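Side-chain contact in N-hydroxyarylamine O-acetyltransferase (Bacillus cereus, PDB 4DMO), which probably transfers acetyl groups to arylamines and N-hydroxyarylamines: residues T4-Q9 / N57-I62. Numbering follows the deposited sequence.
Sequences TDFQKQ and NLKEKI
Lys59 reaches across to helix 5-14 and ends at Asp5, where NZ lies 3.0 Å from Asp5 OD1, a hydrogen-bonded salt bridge. The ammonium uses the anti lone pair of OD1, the one turned away from the other carboxylate oxygen, and the two side chains cross at about a right angle. NZ also forms a salt bridge with Glu56, its stronger partner, about one turn earlier on the same helix, so two acidic groups probably share its charge. Nearer the backbone the contact turns apolar: Lys59 CB sits 3.8 Å from Phe6 CD1, approaching the ring obliquely, and the two side chains run past each other in opposite directions. With CG anti to the backbone N (chi1 177°), the extended first part of the chain brings Lys59 CD to 3.9 Å from Phe6 CA; the bend at chi3 (72°) then turns CE and NZ to Asp5. These contacts join helices 5-14 and 55-64 in the helical N-terminal part of the arylamine N-acetyltransferase fold; their local axes are nearly parallel (19°) and 10.7 Å apart. The buried Phe6 side chain also touches Leu63 of helix 55-64 and Tyr80 of helix 71-84. Gln9 NE2 donates a weak bond of 3.4 Å to Asp5 OD1, the oxygen that also accepts from Lys59 NZ. Just before Asp5, a capping box fixes the helix start: Gln7 N donates to Thr4 OG1 (3.3 Å) and Thr4 N to Gln7 OE1.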
ATOM      1  N   THR A   4       2.891  22.185  -3.984  1.00 46.18           N
ATOM      2  CA  THR A   4       1.705  22.299  -3.119  1.00 42.16           C
ATOM      3  C   THR A   4       2.017  21.881  -1.689  1.00 28.32           C
ATOM      4  O   THR A   4       3.086  21.363  -1.410  1.00 32.70           O
ATOM      5  CB  THR A   4       0.515  21.448  -3.608  1.00 42.91           C
ATOM      6  OG1 THR A   4       0.804  20.057  -3.414  1.00 40.60           O
ATOM      7  CG2 THR A   4       0.219  21.728  -5.067  1.00 40.04           C
ATOM      8  N   ASP A   5       1.077  22.125  -0.785  1.00 34.75           N
ATOM      9  CA  ASP A   5       1.237  21.730   0.607  1.00 42.07           C
ATOM     10  C   ASP A   5       1.290  20.189   0.708  1.00 38.58           C
ATOM     11  O   ASP A   5       2.078  19.627   1.476  1.00 34.78           O
ATOM     12  CB  ASP A   5       0.085  22.294   1.448  1.00 36.41           C
ATOM     13  CG  ASP A   5       0.274  22.055   2.943  1.00 46.33           C
ATOM     14  OD1 ASP A   5      -0.697  21.592   3.590  1.00 42.49           O
ATOM     15  OD2 ASP A   5       1.381  22.335   3.470  1.00 43.49           O
ATOM     16  N   PHE A   6       0.438  19.514  -0.061  1.00 35.65           N
ATOM     17  CA  PHE A   6       0.446  18.057  -0.095  1.00 30.66           C
ATOM     18  C   PHE A   6       1.847  17.546  -0.376  1.00 30.43           C
ATOM     19  O   PHE A   6       2.346  16.696   0.348  1.00 28.57           O
ATOM     20  CB  PHE A   6      -0.543  17.510  -1.128  1.00 34.95           C
ATOM     21  CG  PHE A   6      -0.893  16.060  -0.907  1.00 29.38           C
ATOM     22  CD1 PHE A   6      -2.058  15.712  -0.243  1.00 25.62           C
ATOM     23  CD2 PHE A   6      -0.039  15.046  -1.333  1.00 26.50           C
ATOM     24  CE1 PHE A   6      -2.378  14.376  -0.019  1.00 26.94           C
ATOM     25  CE2 PHE A   6      -0.355  13.704  -1.110  1.00 21.91           C
ATOM     26  CZ  PHE A   6      -1.512  13.377  -0.452  1.00 25.78           C
ATOM     27  N   GLN A   7       2.482  18.075  -1.420  1.00 28.17           N
ATOM     28  CA  GLN A   7       3.849  17.690  -1.786  1.00 31.98           C
ATOM     29  C   GLN A   7       4.855  17.938  -0.653  1.00 33.52           C
ATOM     30  O   GLN A   7       5.724  17.101  -0.359  1.00 31.05           O
ATOM     31  CB  GLN A   7       4.288  18.468  -3.026  1.00 38.89           C
ATOM     32  CG  GLN A   7       3.609  18.031  -4.315  1.00 35.70           C
ATOM     33  CD  GLN A   7       4.188  18.726  -5.547  1.00 46.86           C
ATOM     34  OE1 GLN A   7       3.717  19.794  -5.944  1.00 41.61           O
ATOM     35  NE2 GLN A   7       5.215  18.120  -6.152  1.00 30.28           N
ATOM     36  N   LYS A   8       4.750  19.099  -0.018  1.00 32.04           N
ATOM     37  CA  LYS A   8       5.705  19.447   1.025  1.00 39.89           C
ATOM     38  C   LYS A   8       5.576  18.496   2.229  1.00 27.33           C
ATOM     39  O   LYS A   8       6.573  17.983   2.733  1.00 26.37           O
ATOM     40  CB  LYS A   8       5.495  20.898   1.467  1.00 39.99           C
ATOM     41  CG  LYS A   8       6.553  21.405   2.416  1.00 46.50           C
ATOM     42  CD  LYS A   8       6.242  22.813   2.939  1.00 53.27           C
ATOM     43  CE  LYS A   8       7.242  23.277   4.019  1.00 51.63           C
ATOM     44  NZ  LYS A   8       6.812  24.556   4.675  1.00 67.19           N
ATOM     45  N   GLN A   9       4.343  18.261   2.668  1.00 23.37           N
ATOM     46  CA  GLN A   9       4.079  17.351   3.779  1.00 21.45           C
ATOM     47  C   GLN A   9       4.493  15.932   3.439  1.00 25.00           C
ATOM     48  O   GLN A   9       4.914  15.171   4.312  1.00 23.14           O
ATOM     49  CB  GLN A   9       2.613  17.394   4.147  1.00 28.98           C
ATOM     50  CG  GLN A   9       2.108  18.792   4.425  1.00 38.05           C
ATOM     51  CD  GLN A   9       1.741  18.978   5.864  1.00 49.16           C
ATOM     52  OE1 GLN A   9       2.414  18.460   6.770  1.00 51.20           O
ATOM     53  NE2 GLN A   9       0.657  19.718   6.097  1.00 49.23           N
ATOM     54  N   ASN A  57      -8.408  14.658   3.788  1.00 18.01           N
ATOM     55  CA  ASN A  57      -8.453  13.691   4.872  1.00 22.37           C
ATOM     56  C   ASN A  57      -7.151  12.858   4.907  1.00 21.96           C
ATOM     57  O   ASN A  57      -6.605  12.545   5.963  1.00 19.36           O
ATOM     58  CB  ASN A  57      -9.691  12.800   4.736  1.00 20.64           C
ATOM     59  CG  ASN A  57     -10.972  13.544   5.071  1.00 17.49           C
ATOM     60  OD1 ASN A  57     -10.916  14.607   5.663  1.00 22.01           O
ATOM     61  ND2 ASN A  57     -12.118  12.966   4.755  1.00 19.54           N
ATOM     62  N   LEU A  58      -6.625  12.520   3.742  1.00 23.30           N
ATOM     63  CA  LEU A  58      -5.453  11.662   3.713  1.00 17.08           C
ATOM     64  C   LEU A  58      -4.170  12.420   4.096  1.00 19.77           C
ATOM     65  O   LEU A  58      -3.284  11.873   4.786  1.00 18.94           O
ATOM     66  CB  LEU A  58      -5.342  10.976   2.348  1.00 17.42           C
ATOM     67  CG  LEU A  58      -6.340   9.845   2.096  1.00 19.47           C
ATOM     68  CD1 LEU A  58      -6.198   9.354   0.660  1.00 27.88           C
ATOM     69  CD2 LEU A  58      -6.133   8.663   3.062  1.00 19.18           C
ATOM     70  N   LYS A  59      -4.051  13.668   3.638  1.00 22.22           N
ATOM     71  CA  LYS A  59      -2.931  14.531   4.043  1.00 24.59           C
ATOM     72  C   LYS A  59      -2.864  14.642   5.568  1.00 21.34           C
ATOM     73  O   LYS A  59      -1.787  14.570   6.148  1.00 23.41           O
ATOM     74  CB  LYS A  59      -3.074  15.927   3.423  1.00 25.32           C
ATOM     75  CG  LYS A  59      -1.982  16.902   3.871  1.00 32.74           C
ATOM     76  CD  LYS A  59      -1.969  18.194   3.026  1.00 38.47           C
ATOM     77  CE  LYS A  59      -3.162  19.080   3.340  1.00 43.47           C
ATOM     78  NZ  LYS A  59      -3.215  20.308   2.471  1.00 45.75           N
ATOM     79  N   GLU A  60      -4.029  14.803   6.191  1.00 20.25           N
ATOM     80  CA  GLU A  60      -4.184  14.932   7.647  1.00 22.51           C
ATOM     81  C   GLU A  60      -3.872  13.633   8.384  1.00 21.83           C
ATOM     82  O   GLU A  60      -3.097  13.627   9.318  1.00 20.19           O
ATOM     83  CB  GLU A  60      -5.620  15.357   7.972  1.00 24.42           C
ATOM     84  CG  GLU A  60      -6.010  15.270   9.460  1.00 35.24           C
ATOM     85  CD  GLU A  60      -5.726  16.546  10.242  1.00 46.69           C
ATOM     86  OE1 GLU A  60      -5.012  17.426   9.706  1.00 47.48           O
ATOM     87  OE2 GLU A  60      -6.185  16.652  11.410  1.00 50.47           O
ATOM     88  N   LYS A  61      -4.482  12.528   7.957  1.00 25.79           N
ATOM     89  CA  LYS A  61      -4.245  11.247   8.614  1.00 18.85           C
ATOM     90  C   LYS A  61      -2.800  10.769   8.406  1.00 14.11           C
ATOM     91  O   LYS A  61      -2.072  10.485   9.372  1.00 16.43           O
ATOM     92  CB  LYS A  61      -5.250  10.175   8.131  1.00 12.27           C
ATOM     93  CG  LYS A  61      -5.073   8.851   8.871  1.00 20.03           C
ATOM     94  CD  LYS A  61      -5.728   7.645   8.206  1.00 17.99           C
ATOM     95  CE  LYS A  61      -5.530   6.381   9.049  1.00 13.80           C
ATOM     96  NZ  LYS A  61      -5.445   5.156   8.169  1.00 19.67           N
ATOM     97  N   ILE A  62      -2.362  10.717   7.155  1.00 14.08           N
ATOM     98  CA  ILE A  62      -1.102  10.076   6.824  1.00 15.45           C
ATOM     99  C   ILE A  62       0.078  11.010   6.986  1.00 20.47           C
ATOM    100  O   ILE A  62       1.106  10.622   7.530  1.00 18.60           O
ATOM    101  CB  ILE A  62      -1.069   9.559   5.323  1.00 19.20           C
ATOM    102  CG1 ILE A  62      -2.249   8.655   5.002  1.00 19.05           C
ATOM    103  CG2 ILE A  62       0.210   8.799   5.030  1.00 14.83           C
ATOM    104  CD1 ILE A  62      -2.143   7.300   5.587  1.00 24.10           C
TER